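Long-range contacts in putative membrane protein COG4129 (Clostridium difficile, PDB 3KMI), which is of unknown function but, as a membrane protein of the putative aromatic acid exporter family, probably takes part in transport, this fragment being its helical C-terminal domain: residues Ser83-Leu88 / Gln166-Arg171; Leu25-Asp30 / Ile112-Tyr117; Ile31-Pro35 / Val95-Thr101. One frame throughout, in Å; residues are numbered along the deposited sequence. Where two conformers were deposited one is given.

Interaction 1 (Ser83-Leu88 / Gln166-Arg171); sequences SQRDIL and QFLVNR
The side-chain amide of Gln84 uses both its ends on the neighbouring helix: Asn170 ND2 donates to Gln84 OE1 at 2.9 Å, while Gln84 NE2 donates to the backbone oxygen of Phe167, O, at 3.0 Å, although that oxygen also accepts the helical bond from Arg171 N at 2.9 Å. The Gln84 side chain, chi1 and chi2 both m, brings its amide across to 166-171 and places NE2 over one face of the Phe167 ring. On the other helix, Gln166 NE2 donates to Asn170 OD1 at 3.2 Å, one turn along, so the polar chain runs Gln166, Asn170, Gln84. A water accepts from Arg171 NE at 3.2 Å and, weakly, from Gln84 NE2 at 3.4 Å. Both segments are regular alpha helix and run antiparallel, with an angle of 160° and an axis separation of 9.9 Å; the nearest CA atoms are those of Gln84 and Phe167, 6.1 Å apart. Packing flanks the polar centre through Ile87 and Leu88: Ile87 CD1 reaches Asn170 ND2 at 3.4 Å, Ile87 CG2 meets Phe167 CB at 4.1 Å, and Leu88 CD2 approaches Phe167 CE1 at 4.4 Å. The result is a buried hydrogen-bonded contact between antiparallel helices 68-95 and 148-176 of the bundle. Helix 7-33 packs alongside, its Val21 against Phe167 and its Ser22 hydrogen-bonded to Arg171, and helix 124-140 lies against Leu168.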
ATOM      1  N   SER A  83      -7.125   6.428   0.015  0.50  7.07           N
ATOM      2  CA  SER A  83      -5.782   5.826   0.155  0.50  7.27           C
ATOM      3  C   SER A  83      -5.420   5.465   1.615  0.50  8.18           C
ATOM      4  O   SER A  83      -4.815   4.412   1.883  0.50  8.23           O
ATOM      5  CB  SER A  83      -4.744   6.794  -0.371  0.50  7.15           C
ATOM      6  OG  SER A  83      -4.686   6.749  -1.771  0.50  5.76           O
ATOM      7  N   GLN A  84      -5.775   6.347   2.545  1.00  8.34           N
ATOM      8  CA  GLN A  84      -5.563   6.082   3.994  1.00  8.59           C
ATOM      9  C   GLN A  84      -6.437   4.921   4.432  1.00  8.52           C
ATOM     10  O   GLN A  84      -5.983   4.096   5.193  1.00  9.12           O
ATOM     11  CB  GLN A  84      -5.897   7.294   4.879  1.00  8.56           C
ATOM     12  CG  GLN A  84      -5.027   8.552   4.583  1.00  8.32           C
ATOM     13  CD  GLN A  84      -3.556   8.317   4.963  1.00 10.81           C
ATOM     14  OE1 GLN A  84      -2.896   7.419   4.424  1.00 10.94           O
ATOM     15  NE2 GLN A  84      -3.043   9.121   5.886  1.00 11.02           N
ATOM     16  N   ARG A  85      -7.708   4.917   4.000  1.00  8.26           N
ATOM     17  CA  ARG A  85      -8.648   3.832   4.336  1.00  9.05           C
ATOM     18  C   ARG A  85      -8.081   2.471   3.851  1.00  9.36           C
ATOM     19  O   ARG A  85      -8.117   1.480   4.594  1.00  8.89           O
ATOM     20  CB  ARG A  85     -10.051   4.115   3.730  1.00  7.72           C
ATOM     21  CG  ARG A  85     -11.145   3.075   4.117  1.00  8.43           C
ATOM     22  CD  ARG A  85     -11.170   1.830   3.167  1.00 11.76           C
ATOM     23  NE  ARG A  85     -10.991   2.252   1.770  1.00  8.98           N
ATOM     24  CZ  ARG A  85     -11.891   2.902   1.047  1.00  8.48           C
ATOM     25  NH1 ARG A  85     -13.109   3.185   1.530  1.00  5.73           N
ATOM     26  NH2 ARG A  85     -11.578   3.245  -0.195  1.00 10.01           N
ATOM     27  N   ASP A  86      -7.626   2.412   2.599  1.00  9.07           N
ATOM     28  CA  ASP A  86      -6.984   1.202   2.091  1.00 10.10           C
ATOM     29  C   ASP A  86      -5.778   0.744   2.957  1.00 10.81           C
ATOM     30  O   ASP A  86      -5.599  -0.452   3.194  1.00  9.30           O
ATOM     31  CB  ASP A  86      -6.534   1.385   0.620  1.00 10.18           C
ATOM     32  CG  ASP A  86      -7.717   1.459  -0.361  1.00 11.51           C
ATOM     33  OD1 ASP A  86      -8.877   1.261   0.061  1.00  7.37           O
ATOM     34  OD2 ASP A  86      -7.502   1.774  -1.549  1.00 11.18           O
ATOM     35  N   ILE A  87      -4.952   1.693   3.378  1.00 10.49           N
ATOM     36  CA  ILE A  87      -3.737   1.377   4.174  1.00 10.68           C
ATOM     37  C   ILE A  87      -4.167   0.860   5.552  1.00  9.69           C
ATOM     38  O   ILE A  87      -3.549  -0.064   6.091  1.00 10.04           O
ATOM     39  CB  ILE A  87      -2.828   2.610   4.316  1.00 11.09           C
ATOM     40  CG1 ILE A  87      -2.111   2.928   2.999  1.00  9.26           C
ATOM     41  CG2 ILE A  87      -1.756   2.445   5.456  1.00  9.64           C
ATOM     42  CD1 ILE A  87      -1.514   4.355   2.989  1.00 13.82           C
ATOM     43  N   LEU A  88      -5.220   1.445   6.106  1.00  8.54           N
ATOM     44  CA  LEU A  88      -5.829   0.914   7.340  1.00  9.94           C
ATOM     45  C   LEU A  88      -6.240  -0.540   7.193  1.00  9.98           C
ATOM     46  O   LEU A  88      -5.929  -1.382   8.060  1.00  8.81           O
ATOM     47  CB  LEU A  88      -7.038   1.759   7.801  1.00  8.79           C
ATOM     48  CG  LEU A  88      -6.750   3.198   8.289  1.00 12.41           C
ATOM     49  CD1 LEU A  88      -8.071   4.012   8.423  1.00 10.33           C
ATOM     50  CD2 LEU A  88      -5.973   3.171   9.626  1.00 11.31           C
ATOM     51  N   GLN A 166       3.740   5.166   4.038  1.00 10.24           N
ATOM     52  CA  GLN A 166       2.797   5.775   3.095  1.00  9.69           C
ATOM     53  C   GLN A 166       1.672   6.506   3.815  1.00  9.11           C
ATOM     54  O   GLN A 166       1.284   7.561   3.376  1.00  9.00           O
ATOM     55  CB  GLN A 166       2.227   4.783   2.095  1.00 10.25           C
ATOM     56  CG  GLN A 166       1.551   5.563   0.930  1.00 13.70           C
ATOM     57  CD  GLN A 166       2.514   6.561   0.205  1.00 18.51           C
ATOM     58  OE1 GLN A 166       3.636   6.203  -0.198  1.00 19.95           O
ATOM     59  NE2 GLN A 166       2.053   7.799   0.023  1.00 20.03           N
ATOM     60  N   PHE A 167       1.171   5.960   4.932  1.00  9.59           N
ATOM     61  CA  PHE A 167       0.207   6.688   5.770  1.00  9.02           C
ATOM     62  C   PHE A 167       0.696   8.087   6.185  1.00  9.85           C
ATOM     63  O   PHE A 167      -0.049   9.084   6.103  1.00  9.58           O
ATOM     64  CB  PHE A 167      -0.136   5.870   7.031  1.00  9.79           C
ATOM     65  CG  PHE A 167      -1.247   6.468   7.842  1.00  9.90           C
ATOM     66  CD1 PHE A 167      -2.562   6.065   7.625  1.00  9.63           C
ATOM     67  CD2 PHE A 167      -0.981   7.472   8.796  1.00  9.12           C
ATOM     68  CE1 PHE A 167      -3.585   6.594   8.337  1.00  8.18           C
ATOM     69  CE2 PHE A 167      -1.997   8.037   9.510  1.00  8.64           C
ATOM     70  CZ  PHE A 167      -3.321   7.592   9.292  1.00  9.01           C
ATOM     71  N   LEU A 168       1.954   8.184   6.596  1.00  8.78           N
ATOM     72  CA  LEU A 168       2.494   9.462   7.053  1.00  9.54           C
ATOM     73  C   LEU A 168       2.723  10.411   5.889  1.00  9.79           C
ATOM     74  O   LEU A 168       2.525  11.608   6.036  1.00  9.98           O
ATOM     75  CB  LEU A 168       3.798   9.285   7.860  1.00  8.52           C
ATOM     76  CG  LEU A 168       3.648   8.630   9.246  1.00  8.33           C
ATOM     77  CD1 LEU A 168       5.011   8.122   9.789  1.00  4.94           C
ATOM     78  CD2 LEU A 168       2.963   9.577  10.287  1.00  6.58           C
ATOM     79  N   VAL A 169       3.098   9.867   4.730  1.00 10.45           N
ATOM     80  CA  VAL A 169       3.290  10.690   3.534  1.00 11.06           C
ATOM     81  C   VAL A 169       1.950  11.289   3.144  1.00 10.90           C
ATOM     82  O   VAL A 169       1.879  12.480   2.768  1.00 10.37           O
ATOM     83  CB  VAL A 169       3.905   9.881   2.370  1.00 11.56           C
ATOM     84  CG1 VAL A 169       3.825  10.655   1.028  1.00 12.16           C
ATOM     85  CG2 VAL A 169       5.341   9.484   2.716  1.00  9.72           C
ATOM     86  N   ASN A 170       0.916  10.454   3.229  1.00 10.10           N
ATOM     87  CA  ASN A 170      -0.461  10.841   2.916  1.00 11.31           C
ATOM     88  C   ASN A 170      -0.994  11.893   3.886  1.00 11.00           C
ATOM     89  O   ASN A 170      -1.651  12.856   3.479  1.00 11.81           O
ATOM     90  CB  ASN A 170      -1.420   9.620   2.915  1.00 10.57           C
ATOM     91  CG  ASN A 170      -1.297   8.767   1.656  1.00 12.11           C
ATOM     92  OD1 ASN A 170      -0.749   9.203   0.661  1.00  8.85           O
ATOM     93  ND2 ASN A 170      -1.804   7.535   1.707  1.00  8.55           N
ATOM     94  N   ARG A 171      -0.714  11.724   5.170  1.00 12.25           N
ATOM     95  CA  ARG A 171      -1.256  12.647   6.169  1.00 12.39           C
ATOM     96  C   ARG A 171      -0.575  14.018   6.007  1.00 13.98           C
ATOM     97  O   ARG A 171      -1.219  15.050   6.149  1.00 13.78           O
ATOM     98  CB  ARG A 171      -1.117  12.091   7.586  1.00 13.14           C
ATOM     99  CG  ARG A 171      -1.693  13.048   8.666  1.00 11.62           C
ATOM    100  CD  ARG A 171      -2.164  12.318   9.874  1.00 11.25           C
ATOM    101  NE  ARG A 171      -3.448  11.654   9.672  1.00  9.84           N
ATOM    102  CZ  ARG A 171      -4.170  11.102  10.638  1.00  9.46           C
ATOM    103  NH1 ARG A 171      -3.753  11.155  11.912  1.00 10.30           N
ATOM    104  NH2 ARG A 171      -5.351  10.539  10.344  1.00  7.21           N
TER
HETATM  105  O   HOH W   1      -5.331  11.287   7.069  1.00  4.97           O

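Interaction 2 (Leu25-Asp30 / Ile112-Tyr117); sequences LIDIAD and IHKIGY
A histidine that uses both its edge and its face on one neighbouring helix marks this antiparallel pair in the helical bundle. His113 NE2 donates to Asp30 OD1 at 2.8 Å, a His-carboxylate hydrogen bond, while Ala29 CB sits 3.6 Å from the centroid of the same ring, nearly on its normal, as a CH-pi contact. Both segments are alpha helical, at 162° with axes 8.6 Å apart; in register Ile26 pairs with His113 and Ala29 with Ile112, the CA atoms 5.6 Å apart in each pair. The small residues permit this closeness: a CB on Gly116 would clash with Ile26 CG1, and Ala29 CB touches Ile112 CG2 at 3.6 Å. Inward, Leu25 (chi1 t, chi2 p) sets CG 3.5 Å from Ile112 CG2 and CD2 3.6 Å from Ile115 CG2, next to Phe167 and Leu88. At the exposed margin Ile26, chi1 m and chi2 t, extends CD1 over the face of Tyr117, 3.7 Å from the ring centroid and 3.5 Å from Tyr117 CZ.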
ATOM      1  N   LEU A  25      -7.165   3.933  12.976  1.00  8.84           N
ATOM      2  CA  LEU A  25      -5.736   3.704  13.208  1.00  9.26           C
ATOM      3  C   LEU A  25      -5.446   3.306  14.667  1.00  9.15           C
ATOM      4  O   LEU A  25      -4.683   2.363  14.950  1.00  8.53           O
ATOM      5  CB  LEU A  25      -4.929   4.953  12.776  1.00  9.37           C
ATOM      6  CG  LEU A  25      -3.416   4.777  12.839  1.00  9.27           C
ATOM      7  CD1 LEU A  25      -2.898   3.895  11.671  1.00  7.15           C
ATOM      8  CD2 LEU A  25      -2.658   6.143  12.804  1.00  6.15           C
ATOM      9  N   ILE A  26      -6.047   4.030  15.598  1.00  9.68           N
ATOM     10  CA  ILE A  26      -5.863   3.734  17.019  1.00  9.64           C
ATOM     11  C   ILE A  26      -6.456   2.344  17.368  1.00 10.69           C
ATOM     12  O   ILE A  26      -5.897   1.614  18.197  1.00 10.14           O
ATOM     13  CB  ILE A  26      -6.505   4.864  17.876  1.00  9.40           C
ATOM     14  CG1 ILE A  26      -5.686   6.155  17.714  1.00 10.03           C
ATOM     15  CG2 ILE A  26      -6.650   4.454  19.325  1.00  9.27           C
ATOM     16  CD1 ILE A  26      -6.489   7.460  17.952  1.00 10.29           C
ATOM     17  N   ASP A  27      -7.588   1.994  16.743  1.00 10.49           N
ATOM     18  CA  ASP A  27      -8.150   0.633  16.937  1.00 11.97           C
ATOM     19  C   ASP A  27      -7.110  -0.385  16.557  1.00 12.11           C
ATOM     20  O   ASP A  27      -6.972  -1.381  17.252  1.00 12.86           O
ATOM     21  CB  ASP A  27      -9.364   0.352  16.043  1.00 11.16           C
ATOM     22  CG  ASP A  27     -10.571   1.145  16.420  1.00 12.06           C
ATOM     23  OD1 ASP A  27     -10.638   1.605  17.569  1.00 11.68           O
ATOM     24  OD2 ASP A  27     -11.473   1.291  15.554  1.00 12.85           O
ATOM     25  N   ILE A  28      -6.413  -0.149  15.436  1.00 11.06           N
ATOM     26  CA  ILE A  28      -5.325  -1.046  14.999  1.00 11.54           C
ATOM     27  C   ILE A  28      -4.196  -1.182  16.061  1.00 10.83           C
ATOM     28  O   ILE A  28      -3.812  -2.307  16.467  1.00 11.02           O
ATOM     29  CB  ILE A  28      -4.790  -0.664  13.594  1.00 11.47           C
ATOM     30  CG1 ILE A  28      -5.853  -1.022  12.537  1.00 14.52           C
ATOM     31  CG2 ILE A  28      -3.477  -1.393  13.291  1.00 11.58           C
ATOM     32  CD1 ILE A  28      -5.742  -0.163  11.247  1.00 12.72           C
ATOM     33  N   ALA A  29      -3.704  -0.059  16.546  1.00 10.51           N
ATOM     34  CA  ALA A  29      -2.680  -0.076  17.618  1.00  9.75           C
ATOM     35  C   ALA A  29      -3.159  -0.932  18.823  1.00 10.56           C
ATOM     36  O   ALA A  29      -2.359  -1.646  19.428  1.00  9.61           O
ATOM     37  CB  ALA A  29      -2.351   1.331  18.081  1.00  8.68           C
ATOM     38  N   ASP A  30      -4.441  -0.827  19.184  1.00 11.24           N
ATOM     39  CA  ASP A  30      -4.997  -1.578  20.336  1.00 12.28           C
ATOM     40  C   ASP A  30      -5.068  -3.075  20.067  1.00 12.38           C
ATOM     41  O   ASP A  30      -4.984  -3.900  20.991  1.00 12.35           O
ATOM     42  CB  ASP A  30      -6.421  -1.097  20.661  1.00 13.89           C
ATOM     43  CG  ASP A  30      -6.460   0.323  21.216  1.00 17.98           C
ATOM     44  OD1 ASP A  30      -5.444   0.770  21.776  1.00 22.10           O
ATOM     45  OD2 ASP A  30      -7.514   1.000  21.085  1.00 23.79           O
ATOM     46  N   ILE A 112       2.043   3.893  16.654  1.00  5.92           N
ATOM     47  CA  ILE A 112       0.760   4.080  16.004  1.00  6.70           C
ATOM     48  C   ILE A 112      -0.210   4.932  16.857  1.00  7.04           C
ATOM     49  O   ILE A 112      -0.927   5.773  16.323  1.00  8.09           O
ATOM     50  CB  ILE A 112       0.088   2.712  15.610  1.00  6.09           C
ATOM     51  CG1 ILE A 112       0.976   1.988  14.583  1.00  7.62           C
ATOM     52  CG2 ILE A 112      -1.306   2.972  15.042  1.00  5.79           C
ATOM     53  CD1 ILE A 112       0.632   0.509  14.327  1.00  8.02           C
ATOM     54  N   HIS A 113      -0.250   4.694  18.161  1.00  6.87           N
ATOM     55  CA  HIS A 113      -0.996   5.594  19.074  1.00  9.05           C
ATOM     56  C   HIS A 113      -0.513   7.029  18.991  1.00  7.98           C
ATOM     57  O   HIS A 113      -1.316   7.968  18.985  1.00  8.10           O
ATOM     58  CB  HIS A 113      -0.904   5.148  20.538  1.00  8.94           C
ATOM     59  CG  HIS A 113      -1.868   4.059  20.904  1.00 15.91           C
ATOM     60  ND1 HIS A 113      -1.461   2.844  21.408  1.00 20.23           N
ATOM     61  CD2 HIS A 113      -3.223   4.009  20.868  1.00 19.45           C
ATOM     62  CE1 HIS A 113      -2.517   2.080  21.633  1.00 18.07           C
ATOM     63  NE2 HIS A 113      -3.599   2.760  21.306  1.00 19.22           N
ATOM     64  N   LYS A 114       0.800   7.200  18.965  1.00  7.34           N
ATOM     65  CA  LYS A 114       1.390   8.517  18.893  1.00  7.67           C
ATOM     66  C   LYS A 114       0.893   9.181  17.622  1.00  7.45           C
ATOM     67  O   LYS A 114       0.443  10.340  17.629  1.00  8.30           O
ATOM     68  CB  LYS A 114       2.920   8.442  18.931  1.00  6.19           C
ATOM     69  CG  LYS A 114       3.622   9.794  18.799  1.00  8.44           C
ATOM     70  CD  LYS A 114       5.120   9.600  18.844  1.00 11.41           C
ATOM     71  CE  LYS A 114       5.906  10.906  18.890  1.00 11.18           C
ATOM     72  NZ  LYS A 114       7.360  10.565  19.028  1.00  8.85           N
ATOM     73  N   ILE A 115       0.968   8.451  16.528  1.00  7.85           N
ATOM     74  CA  ILE A 115       0.487   8.967  15.237  1.00  8.69           C
ATOM     75  C   ILE A 115      -1.018   9.331  15.333  1.00  8.83           C
ATOM     76  O   ILE A 115      -1.450  10.413  14.908  1.00  9.72           O
ATOM     77  CB  ILE A 115       0.731   7.968  14.068  1.00  9.13           C
ATOM     78  CG1 ILE A 115       2.241   7.710  13.827  1.00  9.06           C
ATOM     79  CG2 ILE A 115       0.012   8.488  12.787  1.00  9.85           C
ATOM     80  CD1 ILE A 115       2.551   6.567  12.782  1.00 11.84           C
ATOM     81  N   GLY A 116      -1.816   8.421  15.857  1.00  9.28           N
ATOM     82  CA  GLY A 116      -3.247   8.645  15.915  1.00  9.09           C
ATOM     83  C   GLY A 116      -3.640   9.885  16.704  1.00  8.45           C
ATOM     84  O   GLY A 116      -4.649  10.528  16.389  1.00 10.29           O
ATOM     85  N   TYR A 117      -2.863  10.234  17.735  1.00  7.24           N
ATOM     86  CA  TYR A 117      -3.231  11.342  18.655  1.00  7.69           C
ATOM     87  C   TYR A 117      -2.525  12.667  18.437  1.00  8.26           C
ATOM     88  O   TYR A 117      -2.851  13.658  19.113  1.00  7.36           O
ATOM     89  CB  TYR A 117      -3.038  10.912  20.130  1.00  7.40           C
ATOM     90  CG  TYR A 117      -4.119   9.949  20.569  1.00  7.94           C
ATOM     91  CD1 TYR A 117      -5.410  10.413  20.853  1.00  7.84           C
ATOM     92  CD2 TYR A 117      -3.875   8.596  20.661  1.00  9.87           C
ATOM     93  CE1 TYR A 117      -6.420   9.546  21.220  1.00 10.12           C
ATOM     94  CE2 TYR A 117      -4.877   7.730  21.044  1.00  9.66           C
ATOM     95  CZ  TYR A 117      -6.133   8.210  21.313  1.00 11.51           C
ATOM     96  OH  TYR A 117      -7.118   7.339  21.720  1.00 11.27           O
TER

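Interaction 3 (Ile31-Pro35 / Val95-Thr101); sequences IIVNP and VSQLNST
Residues 31-35 carry the last part of helix 7-33 into a loop, Asn34 departing from helical geometry (phi -125°, psi 76°) before Pro35. Residues 95-101 leave helix 68-95 through a type I beta turn from Val95 to Leu98, whose Leu98 N donates to Val95 O at 3.1 Å; from Leu98 the chain opens out, Ser100 being fully extended (phi -158°, psi 161°), and curves back to Thr101. The CA atoms approach to 6.1 Å between Ile32 and Val95 and to 6.3 Å between Val33 and Thr101, so the second segment bows around the helix end. Ile32, chi1 m and chi2 t, is the apolar hub: its CG1 lies 3.6 Å from Val95 CG1, and its CG2 lies 4.2 Å from both Leu98 CD1 and Thr101 CG2. Ile31 adds CG2 to Val95 CG2 at 4.2 Å. Thr101, with chi1 m, places OG1 3.0 Å from Ile32 O, and its CG2 also lies 4.2 Å from Val33 CA. This is structural packing at one end of the bundle, its centre about 17 Å from that of the chain. Helix 103-117 adjoins it through Ala105 and Ile112 against Ile32, and helix 148-176 through Ile156 and Leu157 against Leu98.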
ATOM      1  N   ILE A  31      -5.292  -3.436  18.808  1.00 11.57           N
ATOM      2  CA  ILE A  31      -5.373  -4.845  18.428  1.00 12.09           C
ATOM      3  C   ILE A  31      -4.004  -5.534  18.582  1.00 11.97           C
ATOM      4  O   ILE A  31      -3.919  -6.684  19.060  1.00 10.99           O
ATOM      5  CB  ILE A  31      -5.955  -5.032  17.018  1.00 13.08           C
ATOM      6  CG1 ILE A  31      -7.480  -4.780  17.063  1.00 13.64           C
ATOM      7  CG2 ILE A  31      -5.646  -6.467  16.530  1.00 13.57           C
ATOM      8  CD1 ILE A  31      -8.130  -4.417  15.747  1.00 16.49           C
ATOM      9  N   ILE A  32      -2.928  -4.816  18.239  1.00 11.02           N
ATOM     10  CA  ILE A  32      -1.571  -5.367  18.427  1.00 10.30           C
ATOM     11  C   ILE A  32      -1.363  -5.856  19.864  1.00 11.08           C
ATOM     12  O   ILE A  32      -0.817  -6.950  20.081  1.00 10.27           O
ATOM     13  CB  ILE A  32      -0.461  -4.357  18.010  1.00  9.84           C
ATOM     14  CG1 ILE A  32      -0.616  -4.018  16.541  1.00  8.35           C
ATOM     15  CG2 ILE A  32       0.964  -4.868  18.355  1.00  8.94           C
ATOM     16  CD1 ILE A  32       0.130  -2.756  16.085  1.00  8.59           C
ATOM     17  N   VAL A  33      -1.820  -5.056  20.830  1.00 11.89           N
ATOM     18  CA  VAL A  33      -1.602  -5.330  22.259  1.00 14.09           C
ATOM     19  C   VAL A  33      -2.662  -6.264  22.840  1.00 15.41           C
ATOM     20  O   VAL A  33      -2.347  -7.069  23.691  1.00 16.63           O
ATOM     21  CB  VAL A  33      -1.551  -4.039  23.116  1.00 13.54           C
ATOM     22  CG1 VAL A  33      -1.395  -4.376  24.593  1.00 15.23           C
ATOM     23  CG2 VAL A  33      -0.410  -3.182  22.695  1.00 14.61           C
ATOM     24  N   ASN A  34      -3.902  -6.164  22.376  1.00 18.77           N
ATOM     25  CA  ASN A  34      -4.979  -7.101  22.795  1.00 21.23           C
ATOM     26  C   ASN A  34      -5.669  -7.790  21.628  1.00 22.40           C
ATOM     27  O   ASN A  34      -6.787  -7.419  21.293  1.00 22.83           O
ATOM     28  CB  ASN A  34      -6.050  -6.352  23.579  1.00 21.94           C
ATOM     29  CG  ASN A  34      -5.511  -5.673  24.794  1.00 23.52           C
ATOM     30  OD1 ASN A  34      -5.304  -6.302  25.837  1.00 26.90           O
ATOM     31  ND2 ASN A  34      -5.301  -4.369  24.686  1.00 26.96           N
ATOM     32  N   PRO A  35      -5.022  -8.794  20.999  1.00 24.07           N
ATOM     33  CA  PRO A  35      -5.610  -9.377  19.781  1.00 25.64           C
ATOM     34  C   PRO A  35      -7.053  -9.887  19.937  1.00 27.16           C
ATOM     35  O   PRO A  35      -7.851  -9.799  18.995  1.00 27.31           O
ATOM     36  CB  PRO A  35      -4.673 -10.559  19.452  1.00 25.41           C
ATOM     37  CG  PRO A  35      -3.703 -10.665  20.590  1.00 25.56           C
ATOM     38  CD  PRO A  35      -3.678  -9.333  21.268  1.00 24.16           C
ATOM     39  N   VAL A  95      -1.862  -7.027  11.179  0.50  8.51           N
ATOM     40  CA  VAL A  95      -1.851  -7.168  12.645  0.50  8.11           C
ATOM     41  C   VAL A  95      -2.730  -8.326  13.085  0.50  7.84           C
ATOM     42  O   VAL A  95      -2.425  -8.981  14.078  0.50  8.05           O
ATOM     43  CB  VAL A  95      -2.256  -5.863  13.374  0.50  7.72           C
ATOM     44  CG1 VAL A  95      -1.225  -4.756  13.081  0.50  8.23           C
ATOM     45  CG2 VAL A  95      -3.637  -5.437  12.939  0.50  6.08           C
ATOM     46  N   SER A  96      -3.785  -8.602  12.325  0.50  8.35           N
ATOM     47  CA  SER A  96      -4.657  -9.739  12.631  0.50  8.92           C
ATOM     48  C   SER A  96      -3.951 -11.086  12.403  0.50  9.28           C
ATOM     49  O   SER A  96      -4.459 -12.134  12.793  0.50  8.48           O
ATOM     50  CB  SER A  96      -5.986  -9.667  11.870  0.50  9.44           C
ATOM     51  OG  SER A  96      -5.813  -9.876  10.484  0.50 10.32           O
ATOM     52  N   GLN A  97      -2.768 -11.049  11.797  1.00  9.21           N
ATOM     53  CA  GLN A  97      -1.939 -12.257  11.650  1.00 10.96           C
ATOM     54  C   GLN A  97      -0.922 -12.472  12.781  1.00 11.81           C
ATOM     55  O   GLN A  97      -0.367 -13.551  12.890  1.00 12.42           O
ATOM     56  CB  GLN A  97      -1.231 -12.261  10.295  1.00 11.06           C
ATOM     57  CG  GLN A  97      -2.173 -12.465   9.119  1.00 14.13           C
ATOM     58  CD  GLN A  97      -1.465 -12.243   7.783  1.00 17.75           C
ATOM     59  OE1 GLN A  97      -1.789 -11.324   7.059  1.00 19.63           O
ATOM     60  NE2 GLN A  97      -0.485 -13.077   7.479  1.00 19.09           N
ATOM     61  N   LEU A  98      -0.663 -11.462  13.612  1.00 12.52           N
ATOM     62  CA  LEU A  98       0.334 -11.618  14.707  1.00 12.90           C
ATOM     63  C   LEU A  98      -0.021 -12.758  15.656  1.00 13.99           C
ATOM     64  O   LEU A  98      -1.178 -12.898  16.040  1.00 14.66           O
ATOM     65  CB  LEU A  98       0.504 -10.309  15.496  1.00 12.56           C
ATOM     66  CG  LEU A  98       1.181  -9.160  14.732  1.00 11.80           C
ATOM     67  CD1 LEU A  98       0.943  -7.839  15.408  1.00 11.57           C
ATOM     68  CD2 LEU A  98       2.679  -9.358  14.545  1.00 12.19           C
ATOM     69  N   ASN A  99       0.998 -13.545  16.025  1.00 15.74           N
ATOM     70  CA  ASN A  99       0.907 -14.726  16.920  1.00 16.27           C
ATOM     71  C   ASN A  99       1.292 -14.410  18.374  1.00 15.38           C
ATOM     72  O   ASN A  99       1.052 -15.224  19.281  1.00 16.36           O
ATOM     73  CB  ASN A  99       1.890 -15.830  16.465  1.00 17.53           C
ATOM     74  CG  ASN A  99       1.555 -16.434  15.125  1.00 21.24           C
ATOM     75  OD1 ASN A  99       1.585 -15.760  14.094  1.00 27.67           O
ATOM     76  ND2 ASN A  99       1.282 -17.741  15.119  1.00 26.16           N
ATOM     77  N   SER A 100       1.913 -13.252  18.592  1.00 13.02           N
ATOM     78  CA  SER A 100       2.620 -12.945  19.853  1.00 11.96           C
ATOM     79  C   SER A 100       2.671 -11.399  19.888  1.00 10.23           C
ATOM     80  O   SER A 100       2.516 -10.769  18.841  1.00  9.60           O
ATOM     81  CB  SER A 100       4.033 -13.525  19.738  1.00  9.92           C
ATOM     82  OG  SER A 100       4.787 -13.432  20.932  1.00 16.26           O
ATOM     83  N   THR A 101       2.903 -10.796  21.046  1.00  8.76           N
ATOM     84  CA  THR A 101       3.156  -9.357  21.102  1.00  8.16           C
ATOM     85  C   THR A 101       4.530  -9.114  21.716  1.00  7.59           C
ATOM     86  O   THR A 101       4.608  -8.775  22.902  1.00  7.39           O
ATOM     87  CB  THR A 101       2.089  -8.610  21.940  1.00  8.84           C
ATOM     88  OG1 THR A 101       0.790  -9.050  21.547  1.00 10.56           O
ATOM     89  CG2 THR A 101       2.174  -7.085  21.739  1.00  8.31           C
TER

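Followed from the N terminus, helix 7-33 supplies the first half of two contacts. Its residues 25-30 wait for 112-117 to close interaction 2, while 31-35 are met sooner by 95-101, so interaction 3 nests within interaction 2. Interaction 1 starts at 83-88, inside both loops, and closes only at 166-171, beyond both, thus crossing each. Interaction 2 occupies the middle: Leu25 touches Leu88 and Phe167 of interaction 1, and Ile112 CD1 packs 3.7 Å from Ile32 CD1 of interaction 3. Interactions 1 and 3 do not touch, their nearest atoms being about 7 Å apart. Together they connect helices 7-33, 68-95, 103-117 and 148-176, with the 95-101 segment, within the bundle.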